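Capsid Protein (PDB 4DMI) probably serves as a building block of a phage capsid, with five copies assembling into a pentamer. Local coordinates at residues F69-A79 against L148-V159; P82-S93 against S131-L142. All coordinates share one frame; numbering follows the deposited sequence. Where two conformers were deposited one is given.

In the fold
From the N terminus the chain runs through strands 4-6 and 33-43 and three helices before it reaches strand 67-72, where contact 1 begins. Strand 74-77 is followed directly by strand 83-95, the first side of contact 2. After strands 102-107 and 112-121 the chain returns as strand 133-142, closing contact 2, and then as strand 147-152 and the start of strand 158-167, closing contact 1. The smaller loop therefore sits within the larger one. Strand 158-167 lies beside strand 83-95, so both contacts belong to one mixed sheet, joined where Ser92 meets Arg158 and Ala79 packs on Tyr85. Both also reach the second subunit.

Contact 1 of 2, residues F69-A79 against L148-V159; sequences FDVENTTTTIA and LQARSNNAEVRV. With NA (sodium ion), chain H.
Ile78 and Ala79 both face Leu148 in a classic beta bulge in the antiparallel ladder of 74-77 with 148-152; Val71 pairs with Val159 in a second ladder. Leu148 O accepts two backbone N-H groups, from Ile78 N at 2.8 Å and, at longer range, from Ala79 N. The packing is tight just inside this bulge. Ala150 CB is wedged between two branched side chains, with Val71 CG2 3.7 Å away and Ile78 CD1 a little farther off. Ile78 CD1 also lies over one face of the Phe69 ring. With chi1 at 51°, Phe69 carries its ring between its own backbone N and carbonyl carbon, and CE2 comes 3.9 Å from Val159 CG1. Ile104 of strand 102-107 continues this apolar layer. Next to it, Ser152 OG takes the N-H of Asn73 in a nearly straight bond (3.0 Å, 169°) and donates to Val157 O, tying down the turn between them.

The far side of the sheet is polar and looser. Thr75 lies alongside Arg151. Glu105 holds both Arg151 NE and Gln149 NE2, while a water bridges Thr77 OG1 to Gln149 OE1. Arg158 meets two acids of 69-79 in different ways, and its NE also bonds Glu96 of the second subunit. Asp70 OD1, which also holds Gln160, meets Arg158 NH1 at 3.0 Å in the guanidinium plane, although NH1 comes from above the carboxylate, 53° out of its plane. Glu72 instead passes over the guanidinium face, so that OE1 and NH2 at 3.4 Å attract by charge alone. Its extended chain reaches a sodium ion shared with Glu96 of the second subunit and two waters; Glu72 OE2 binds the metal at 2.0 Å and Ala155 O at 2.3 Å.

Contact 2 of 2, residues P82-S93 against S131-L142; sequences PGFYKVVGNLSS and SVPVPFDLMVKL
Phe136 lays its ring over Gly89, its hydrogen-bonded partner on the neighbouring antiparallel strand, the aromatic rescue of glycine known from antiparallel sheets. Gly89 CA stands 3.9 Å from the ring centroid, 25° off the normal, in a CH-pi contact. The ring gets there because chi1 of 56° puts CG between the backbone N and carbonyl carbon of Phe136, folding the side chain across the ladder. Val87 O meets the ring's edge in plane, and Leu91 CD2 packs 3.7 Å from Phe136 CE2. Ala116 and Ile104, from two other strands, touch Phe136 farther out.

Toward the Gly83 end a second CH-pi contact forms on the other face of the sheet: Lys141 runs extended over the Phe84 ring, CG 3.9 Å from its centroid and only 14° off the normal. Its NZ bonds Pro176 O of the third subunit, whose Leu57 also packs on Phe84. Back on the Phe136 face, Tyr85 and Leu142 cross at about a right angle, while Tyr85 OH bonds Thr81 O.

At the other end two serines take over from the regular ladder. Ser93 OG receives the N-H of Val132 N at 2.9 Å, and Ser131 OG donates to Ser93 O at 2.8 Å. Ser122 N of the second subunit reaches Ser131 OG as well.

On the face of Phe84 and Lys141 a water accepts from Lys86 NZ and donates to Asp137 OD2. With Lys86 NZ and Asp137 OD1 4.9 Å apart, their attraction is probably modest, and the strand pair as a whole probably coheres mainly through its backbone bonds and apolar packing.

Contact 1 of 2, residues F69-A79 against L148-V159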
loop_
_atom_site.group_PDB
_atom_site.type_symbol
_atom_site.label_atom_id
_atom_site.label_comp_id
_atom_site.label_asym_id
_atom_site.label_seq_id
_atom_site.Cartn_x
_atom_site.Cartn_y
_atom_site.Cartn_z
ATOM N N PHE B 69 6.701 16.517 17.208
ATOM C CA PHE B 69 6.873 16.177 18.619
ATOM C C PHE B 69 8.138 15.344 18.860
ATOM O O PHE B 69 8.573 14.573 18.001
ATOM C CB PHE B 69 5.618 15.502 19.220
ATOM C CG PHE B 69 5.108 14.330 18.422
ATOM C CD1 PHE B 69 4.216 14.525 17.371
ATOM C CD2 PHE B 69 5.541 13.043 18.703
ATOM C CE1 PHE B 69 3.754 13.452 16.615
ATOM C CE2 PHE B 69 5.077 11.952 17.964
ATOM C CZ PHE B 69 4.192 12.157 16.913
ATOM N N ASP B 70 8.721 15.550 20.041
ATOM C CA ASP B 70 9.928 14.875 20.488
ATOM C C ASP B 70 9.797 14.852 22.008
ATOM O O ASP B 70 10.154 15.811 22.698
ATOM C CB ASP B 70 11.166 15.656 20.029
ATOM C CG ASP B 70 12.475 14.932 20.323
ATOM O OD1 ASP B 70 12.454 13.895 21.014
ATOM O OD2 ASP B 70 13.533 15.429 19.877
ATOM N N VAL B 71 9.237 13.759 22.513
ATOM C CA VAL B 71 8.722 13.709 23.873
ATOM C C VAL B 71 9.554 12.827 24.788
ATOM O O VAL B 71 9.786 11.655 24.488
ATOM C CB VAL B 71 7.263 13.201 23.854
ATOM C CG1 VAL B 71 6.655 13.181 25.261
ATOM C CG2 VAL B 71 6.428 14.042 22.888
ATOM N N GLU B 72 9.996 13.395 25.908
ATOM C CA GLU B 72 10.867 12.704 26.860
ATOM C C GLU B 72 10.431 13.082 28.271
ATOM O O GLU B 72 10.388 14.269 28.615
ATOM C CB GLU B 72 12.325 13.130 26.638
ATOM C CG GLU B 72 13.351 12.400 27.502
ATOM C CD GLU B 72 14.666 13.167 27.633
ATOM O OE1 GLU B 72 14.619 14.365 27.988
ATOM O OE2 GLU B 72 15.741 12.577 27.377
ATOM N N ASN B 73 10.085 12.078 29.077
ATOM C CA ASN B 73 9.740 12.274 30.488
ATOM C C ASN B 73 8.621 13.308 30.690
ATOM O O ASN B 73 8.683 14.160 31.589
ATOM C CB ASN B 73 10.987 12.641 31.297
ATOM C CG ASN B 73 10.840 12.342 32.780
ATOM O OD1 ASN B 73 9.994 11.545 33.194
ATOM N ND2 ASN B 73 11.674 12.980 33.587
ATOM N N THR B 74 7.598 13.227 29.842
ATOM C CA THR B 74 6.429 14.095 29.949
ATOM C C THR B 74 5.294 13.540 29.093
ATOM O O THR B 74 5.487 12.600 28.320
ATOM C CB THR B 74 6.757 15.549 29.522
ATOM O OG1 THR B 74 5.704 16.431 29.942
ATOM C CG2 THR B 74 6.953 15.645 28.011
ATOM N N THR B 75 4.104 14.099 29.261
ATOM C CA THR B 75 2.983 13.777 28.398
ATOM C C THR B 75 2.666 14.999 27.561
ATOM O O THR B 75 2.434 16.083 28.106
ATOM C CB THR B 75 1.738 13.391 29.209
ATOM O OG1 THR B 75 2.048 12.278 30.059
ATOM C CG2 THR B 75 0.596 13.022 28.272
ATOM N N THR B 76 2.645 14.822 26.244
ATOM C CA THR B 76 2.488 15.934 25.320
ATOM C C THR B 76 1.304 15.726 24.387
ATOM O O THR B 76 1.216 14.727 23.693
ATOM C CB THR B 76 3.774 16.152 24.516
ATOM O OG1 THR B 76 4.807 16.579 25.412
ATOM C CG2 THR B 76 3.574 17.214 23.436
ATOM N N THR B 77 0.381 16.680 24.383
ATOM C CA THR B 77 -0.749 16.618 23.465
ATOM C C THR B 77 -0.360 16.818 22.008
ATOM O O THR B 77 0.369 17.751 21.664
ATOM C CB THR B 77 -1.820 17.631 23.871
ATOM O OG1 THR B 77 -2.323 17.260 25.157
ATOM C CG2 THR B 77 -2.966 17.639 22.871
ATOM N N ILE B 78 -0.845 15.926 21.152
ATOM C CA ILE B 78 -0.686 16.073 19.715
ATOM C C ILE B 78 -1.899 16.783 19.129
ATOM O O ILE B 78 -1.762 17.729 18.345
ATOM C CB ILE B 78 -0.468 14.699 19.053
ATOM C CG1 ILE B 78 0.815 14.085 19.606
ATOM C CG2 ILE B 78 -0.458 14.833 17.522
ATOM C CD1 ILE B 78 1.019 12.625 19.221
ATOM N N ALA B 79 -3.093 16.347 19.518
ATOM C CA ALA B 79 -4.302 17.066 19.143
ATOM C C ALA B 79 -5.359 16.791 20.180
ATOM O O ALA B 79 -5.360 15.722 20.792
ATOM C CB ALA B 79 -4.782 16.643 17.777
ATOM N N LEU B 148 -5.367 13.002 21.620
ATOM C CA LEU B 148 -4.315 12.144 21.087
ATOM C C LEU B 148 -3.013 12.676 21.662
ATOM O O LEU B 148 -2.737 13.880 21.566
ATOM C CB LEU B 148 -4.287 12.224 19.564
ATOM C CG LEU B 148 -3.135 11.540 18.828
ATOM C CD1 LEU B 148 -3.201 10.025 18.987
ATOM C CD2 LEU B 148 -3.175 11.952 17.368
ATOM N N GLN B 149 -2.216 11.802 22.271
ATOM C CA GLN B 149 -1.010 12.251 22.970
ATOM C C GLN B 149 0.176 11.299 22.845
ATOM O O GLN B 149 0.027 10.114 22.544
ATOM C CB GLN B 149 -1.333 12.517 24.453
ATOM C CG GLN B 149 -1.697 11.249 25.226
ATOM C CD GLN B 149 -2.266 11.519 26.616
ATOM O OE1 GLN B 149 -2.744 12.616 26.913
ATOM N NE2 GLN B 149 -2.204 10.511 27.480
ATOM N N ALA B 150 1.364 11.852 23.052
ATOM C CA ALA B 150 2.597 11.077 23.134
ATOM C C ALA B 150 3.024 11.129 24.590
ATOM O O ALA B 150 3.003 12.194 25.214
ATOM C CB ALA B 150 3.649 11.698 22.260
ATOM N N ARG B 151 3.420 9.995 25.139
ATOM C CA ARG B 151 3.826 9.959 26.534
ATOM C C ARG B 151 5.085 9.124 26.731
ATOM O O ARG B 151 5.162 7.977 26.278
ATOM C CB ARG B 151 2.689 9.410 27.401
ATOM C CG ARG B 151 3.029 9.327 28.880
ATOM C CD ARG B 151 1.799 8.996 29.710
ATOM N NE ARG B 151 1.251 7.679 29.390
ATOM C CZ ARG B 151 1.591 6.557 30.016
ATOM N NH1 ARG B 151 2.485 6.579 30.997
ATOM N NH2 ARG B 151 1.031 5.411 29.664
ATOM N N SER B 152 6.073 9.720 27.391
ATOM C CA SER B 152 7.262 9.026 27.868
ATOM C C SER B 152 7.344 9.219 29.371
ATOM O O SER B 152 7.220 10.352 29.858
ATOM C CB SER B 152 8.519 9.608 27.229
ATOM O OG SER B 152 9.653 9.336 28.044
ATOM N N ASN B 153 7.541 8.140 30.122
ATOM C CA ASN B 153 7.543 8.249 31.586
ATOM C C ASN B 153 8.940 8.309 32.183
ATOM O O ASN B 153 9.102 8.229 33.402
ATOM C CB ASN B 153 6.770 7.088 32.223
ATOM C CG ASN B 153 7.551 5.782 32.200
ATOM O OD1 ASN B 153 8.515 5.631 31.449
ATOM N ND2 ASN B 153 7.138 4.835 33.034
ATOM N N ASN B 154 9.941 8.454 31.325
ATOM C CA ASN B 154 11.338 8.272 31.723
ATOM C C ASN B 154 12.276 9.024 30.788
ATOM O O ASN B 154 12.060 9.042 29.571
ATOM C CB ASN B 154 11.670 6.772 31.690
ATOM C CG ASN B 154 13.005 6.445 32.338
ATOM O OD1 ASN B 154 14.067 6.739 31.789
ATOM N ND2 ASN B 154 12.954 5.806 33.500
ATOM N N ALA B 155 13.329 9.624 31.341
ATOM C CA ALA B 155 14.276 10.391 30.535
ATOM C C ALA B 155 15.010 9.547 29.494
ATOM O O ALA B 155 15.590 10.089 28.554
ATOM C CB ALA B 155 15.283 11.101 31.434
ATOM N N GLU B 156 14.980 8.227 29.653
ATOM C CA GLU B 156 15.706 7.332 28.748
ATOM C C GLU B 156 14.964 6.944 27.476
ATOM O O GLU B 156 15.565 6.371 26.580
ATOM C CB GLU B 156 16.144 6.055 29.474
ATOM C CG GLU B 156 17.165 6.285 30.594
ATOM C CD GLU B 156 17.638 4.990 31.222
ATOM O OE1 GLU B 156 17.115 3.920 30.843
ATOM O OE2 GLU B 156 18.528 5.042 32.096
ATOM N N VAL B 157 13.665 7.221 27.396
ATOM C CA VAL B 157 12.902 6.816 26.216
ATOM C C VAL B 157 12.149 7.982 25.594
ATOM O O VAL B 157 11.725 8.899 26.298
ATOM C CB VAL B 157 11.914 5.663 26.525
ATOM C CG1 VAL B 157 12.669 4.399 26.850
ATOM C CG2 VAL B 157 10.947 6.027 27.663
ATOM N N ARG B 158 11.981 7.947 24.273
ATOM C CA ARG B 158 11.330 9.045 23.567
ATOM C C ARG B 158 10.208 8.611 22.629
ATOM O O ARG B 158 10.148 7.455 22.182
ATOM C CB ARG B 158 12.362 9.885 22.787
ATOM C CG ARG B 158 13.324 10.641 23.685
ATOM C CD ARG B 158 14.153 11.654 22.920
ATOM N NE ARG B 158 15.049 12.358 23.840
ATOM C CZ ARG B 158 15.079 13.677 24.010
ATOM N NH1 ARG B 158 14.289 14.468 23.296
ATOM N NH2 ARG B 158 15.923 14.205 24.881
ATOM N N VAL B 159 9.309 9.545 22.351
ATOM C CA VAL B 159 8.303 9.389 21.310
ATOM C C VAL B 159 8.536 10.531 20.342
ATOM O O VAL B 159 8.434 11.702 20.729
ATOM C CB VAL B 159 6.867 9.477 21.871
ATOM C CG1 VAL B 159 5.839 9.321 20.741
ATOM C CG2 VAL B 159 6.646 8.422 22.953
HETATM NA NA NA H . 17.311 11.362 27.728
HETATM O O HOH W 1 10.461 9.956 35.317
HETATM O O HOH W 2 -1.665 15.229 26.955
HETATM O O HOH W 3 18.702 10.215 29.053
HETATM O O HOH W 4 17.629 12.776 29.556
#

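Contact 2 of 2, residues P82-S93 against S131-L142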
loop_
_atom_site.group_PDB
_atom_site.type_symbol
_atom_site.label_atom_id
_atom_site.label_comp_id
_atom_site.label_asym_id
_atom_site.label_seq_id
_atom_site.Cartn_x
_atom_site.Cartn_y
_atom_site.Cartn_z
ATOM N N PRO B 82 -11.803 17.840 17.583
ATOM C CA PRO B 82 -12.302 16.788 16.687
ATOM C C PRO B 82 -11.732 16.869 15.279
ATOM O O PRO B 82 -11.471 17.962 14.753
ATOM C CB PRO B 82 -13.816 17.036 16.658
ATOM C CG PRO B 82 -14.106 17.737 17.951
ATOM C CD PRO B 82 -12.908 18.636 18.146
ATOM N N GLY B 83 -11.534 15.705 14.672
ATOM C CA GLY B 83 -11.055 15.638 13.306
ATOM C C GLY B 83 -10.299 14.358 13.032
ATOM O O GLY B 83 -10.160 13.501 13.913
ATOM N N PHE B 84 -9.807 14.229 11.804
ATOM C CA PHE B 84 -8.973 13.090 11.415
ATOM C C PHE B 84 -7.524 13.536 11.358
ATOM O O PHE B 84 -7.206 14.557 10.745
ATOM C CB PHE B 84 -9.385 12.558 10.035
ATOM C CG PHE B 84 -10.746 11.912 10.000
ATOM C CD1 PHE B 84 -11.890 12.684 9.875
ATOM C CD2 PHE B 84 -10.873 10.524 10.046
ATOM C CE1 PHE B 84 -13.156 12.086 9.836
ATOM C CE2 PHE B 84 -12.129 9.929 10.003
ATOM C CZ PHE B 84 -13.270 10.715 9.894
ATOM N N TYR B 85 -6.643 12.748 11.961
ATOM C CA TYR B 85 -5.231 13.086 12.056
ATOM C C TYR B 85 -4.355 11.945 11.594
ATOM O O TYR B 85 -4.557 10.799 11.994
ATOM C CB TYR B 85 -4.870 13.436 13.505
ATOM C CG TYR B 85 -5.603 14.643 14.047
ATOM C CD1 TYR B 85 -6.868 14.509 14.614
ATOM C CD2 TYR B 85 -5.040 15.909 13.990
ATOM C CE1 TYR B 85 -7.552 15.609 15.117
ATOM C CE2 TYR B 85 -5.723 17.024 14.489
ATOM C CZ TYR B 85 -6.974 16.857 15.047
ATOM O OH TYR B 85 -7.668 17.933 15.553
ATOM N N LYS B 86 -3.366 12.254 10.759
ATOM C CA LYS B 86 -2.327 11.293 10.416
ATOM C C LYS B 86 -1.196 11.525 11.401
ATOM O O LYS B 86 -0.808 12.651 11.657
ATOM C CB LYS B 86 -1.836 11.519 8.988
ATOM C CG LYS B 86 -0.545 10.777 8.661
ATOM C CD LYS B 86 -0.158 10.977 7.196
ATOM C CE LYS B 86 1.030 10.105 6.833
ATOM N NZ LYS B 86 1.279 10.065 5.371
ATOM N N VAL B 87 -0.685 10.446 12.010
ATOM C CA VAL B 87 0.417 10.561 12.958
ATOM C C VAL B 87 1.433 9.456 12.701
ATOM O O VAL B 87 1.094 8.270 12.672
ATOM C CB VAL B 87 -0.087 10.547 14.432
ATOM C CG1 VAL B 87 -0.954 9.332 14.714
ATOM C CG2 VAL B 87 1.080 10.613 15.395
ATOM N N VAL B 88 2.676 9.862 12.466
ATOM C CA VAL B 88 3.729 8.943 12.067
ATOM C C VAL B 88 4.998 9.245 12.836
ATOM O O VAL B 88 5.300 10.393 13.147
ATOM C CB VAL B 88 4.015 9.031 10.556
ATOM C CG1 VAL B 88 2.815 8.628 9.768
ATOM C CG2 VAL B 88 4.415 10.426 10.161
ATOM N N GLY B 89 5.757 8.205 13.143
ATOM C CA GLY B 89 6.953 8.395 13.939
ATOM C C GLY B 89 7.506 7.123 14.521
ATOM O O GLY B 89 7.267 6.044 13.978
ATOM N N ASN B 90 8.261 7.260 15.609
ATOM C CA ASN B 90 8.946 6.125 16.239
ATOM C C ASN B 90 8.943 6.215 17.750
ATOM O O ASN B 90 8.865 7.309 18.333
ATOM C CB ASN B 90 10.405 6.010 15.767
ATOM C CG ASN B 90 10.529 5.605 14.313
ATOM O OD1 ASN B 90 10.307 4.450 13.951
ATOM N ND2 ASN B 90 10.893 6.567 13.461
ATOM N N LEU B 91 9.041 5.049 18.381
ATOM C CA LEU B 91 9.224 4.945 19.822
ATOM C C LEU B 91 10.563 4.292 20.100
ATOM O O LEU B 91 11.039 3.459 19.319
ATOM C CB LEU B 91 8.155 4.022 20.413
ATOM C CG LEU B 91 6.709 4.197 19.950
ATOM C CD1 LEU B 91 5.861 3.028 20.452
ATOM C CD2 LEU B 91 6.161 5.525 20.469
ATOM N N SER B 92 11.155 4.594 21.247
ATOM C CA SER B 92 12.333 3.864 21.708
ATOM C C SER B 92 11.971 2.469 22.197
ATOM O O SER B 92 11.317 2.343 23.229
ATOM C CB SER B 92 12.952 4.588 22.910
ATOM O OG SER B 92 13.317 5.930 22.614
ATOM N N SER B 93 12.424 1.415 21.519
ATOM C CA SER B 93 12.103 0.082 22.032
ATOM C C SER B 93 12.742 -0.186 23.377
ATOM O O SER B 93 13.842 0.286 23.683
ATOM C CB SER B 93 12.480 -1.040 21.053
ATOM O OG SER B 93 13.875 -1.338 21.109
ATOM N N SER B 131 18.368 -1.624 21.535
ATOM C CA SER B 131 17.110 -0.977 21.223
ATOM C C SER B 131 17.083 -0.495 19.773
ATOM O O SER B 131 18.116 -0.121 19.196
ATOM C CB SER B 131 16.923 0.203 22.185
ATOM O OG SER B 131 15.819 1.039 21.862
ATOM N N VAL B 132 15.885 -0.516 19.194
ATOM C CA VAL B 132 15.620 -0.060 17.831
ATOM C C VAL B 132 14.407 0.860 17.859
ATOM O O VAL B 132 13.609 0.820 18.805
ATOM C CB VAL B 132 15.339 -1.247 16.869
ATOM C CG1 VAL B 132 16.592 -2.094 16.692
ATOM C CG2 VAL B 132 14.160 -2.108 17.372
ATOM N N PRO B 133 14.247 1.705 16.831
ATOM C CA PRO B 133 12.977 2.427 16.730
ATOM C C PRO B 133 11.805 1.464 16.516
ATOM O O PRO B 133 11.950 0.432 15.838
ATOM C CB PRO B 133 13.161 3.292 15.471
ATOM C CG PRO B 133 14.242 2.594 14.662
ATOM C CD PRO B 133 15.158 2.001 15.708
ATOM N N VAL B 134 10.666 1.778 17.122
ATOM C CA VAL B 134 9.430 1.050 16.849
ATOM C C VAL B 134 8.525 1.996 16.070
ATOM O O VAL B 134 8.004 2.969 16.616
ATOM C CB VAL B 134 8.728 0.627 18.146
ATOM C CG1 VAL B 134 7.481 -0.216 17.836
ATOM C CG2 VAL B 134 9.685 -0.140 19.060
ATOM N N PRO B 135 8.363 1.749 14.771
ATOM C CA PRO B 135 7.598 2.722 13.982
ATOM C C PRO B 135 6.092 2.625 14.148
ATOM O O PRO B 135 5.524 1.577 14.485
ATOM C CB PRO B 135 7.993 2.386 12.535
ATOM C CG PRO B 135 8.397 0.908 12.594
ATOM C CD PRO B 135 9.057 0.752 13.940
ATOM N N PHE B 136 5.436 3.756 13.922
ATOM C CA PHE B 136 3.980 3.780 13.830
ATOM C C PHE B 136 3.566 4.711 12.702
ATOM O O PHE B 136 4.287 5.666 12.368
ATOM C CB PHE B 136 3.321 4.179 15.167
ATOM C CG PHE B 136 3.806 5.498 15.707
ATOM C CD1 PHE B 136 3.246 6.692 15.271
ATOM C CD2 PHE B 136 4.853 5.542 16.625
ATOM C CE1 PHE B 136 3.717 7.914 15.754
ATOM C CE2 PHE B 136 5.325 6.755 17.117
ATOM C CZ PHE B 136 4.757 7.940 16.677
ATOM N N ASP B 137 2.405 4.432 12.114
ATOM C CA ASP B 137 1.840 5.233 11.031
ATOM C C ASP B 137 0.330 5.022 11.098
ATOM O O ASP B 137 -0.200 4.019 10.606
ATOM C CB ASP B 137 2.429 4.803 9.674
ATOM C CG ASP B 137 2.021 5.715 8.528
ATOM O OD1 ASP B 137 1.014 6.445 8.650
ATOM O OD2 ASP B 137 2.718 5.700 7.492
ATOM N N LEU B 138 -0.346 5.975 11.733
ATOM C CA LEU B 138 -1.728 5.828 12.153
ATOM C C LEU B 138 -2.626 6.907 11.569
ATOM O O LEU B 138 -2.197 8.043 11.339
ATOM C CB LEU B 138 -1.797 5.925 13.678
ATOM C CG LEU B 138 -1.071 4.850 14.483
ATOM C CD1 LEU B 138 -0.686 5.368 15.859
ATOM C CD2 LEU B 138 -2.000 3.670 14.636
ATOM N N MET B 139 -3.871 6.530 11.315
ATOM C CA MET B 139 -4.935 7.493 11.103
ATOM C C MET B 139 -5.864 7.403 12.294
ATOM O O MET B 139 -6.425 6.329 12.599
ATOM C CB MET B 139 -5.714 7.200 9.822
ATOM C CG MET B 139 -6.859 8.185 9.530
ATOM S SD MET B 139 -6.288 9.837 9.054
ATOM C CE MET B 139 -4.842 9.352 8.105
ATOM N N VAL B 140 -6.047 8.536 12.967
ATOM C CA VAL B 140 -6.853 8.611 14.180
ATOM C C VAL B 140 -7.958 9.638 14.016
ATOM O O VAL B 140 -7.716 10.758 13.556
ATOM C CB VAL B 140 -5.990 9.025 15.383
ATOM C CG1 VAL B 140 -6.837 9.152 16.650
ATOM C CG2 VAL B 140 -4.863 8.026 15.588
ATOM N N LYS B 141 -9.179 9.258 14.380
ATOM C CA LYS B 141 -10.283 10.210 14.429
ATOM C C LYS B 141 -10.590 10.536 15.880
ATOM O O LYS B 141 -10.812 9.638 16.690
ATOM C CB LYS B 141 -11.543 9.653 13.756
ATOM C CG LYS B 141 -12.716 10.643 13.705
ATOM C CD LYS B 141 -14.031 9.923 13.368
ATOM C CE LYS B 141 -15.196 10.898 13.326
ATOM N NZ LYS B 141 -16.463 10.193 12.980
ATOM N N LEU B 142 -10.608 11.831 16.192
ATOM C CA LEU B 142 -11.007 12.324 17.506
ATOM C C LEU B 142 -12.405 12.913 17.424
ATOM O O LEU B 142 -12.735 13.626 16.470
ATOM C CB LEU B 142 -10.051 13.428 17.972
ATOM C CG LEU B 142 -8.574 13.071 18.101
ATOM C CD1 LEU B 142 -7.821 14.286 18.617
ATOM C CD2 LEU B 142 -8.386 11.868 19.032
HETATM O O HOH W 5 3.467 7.971 5.911
#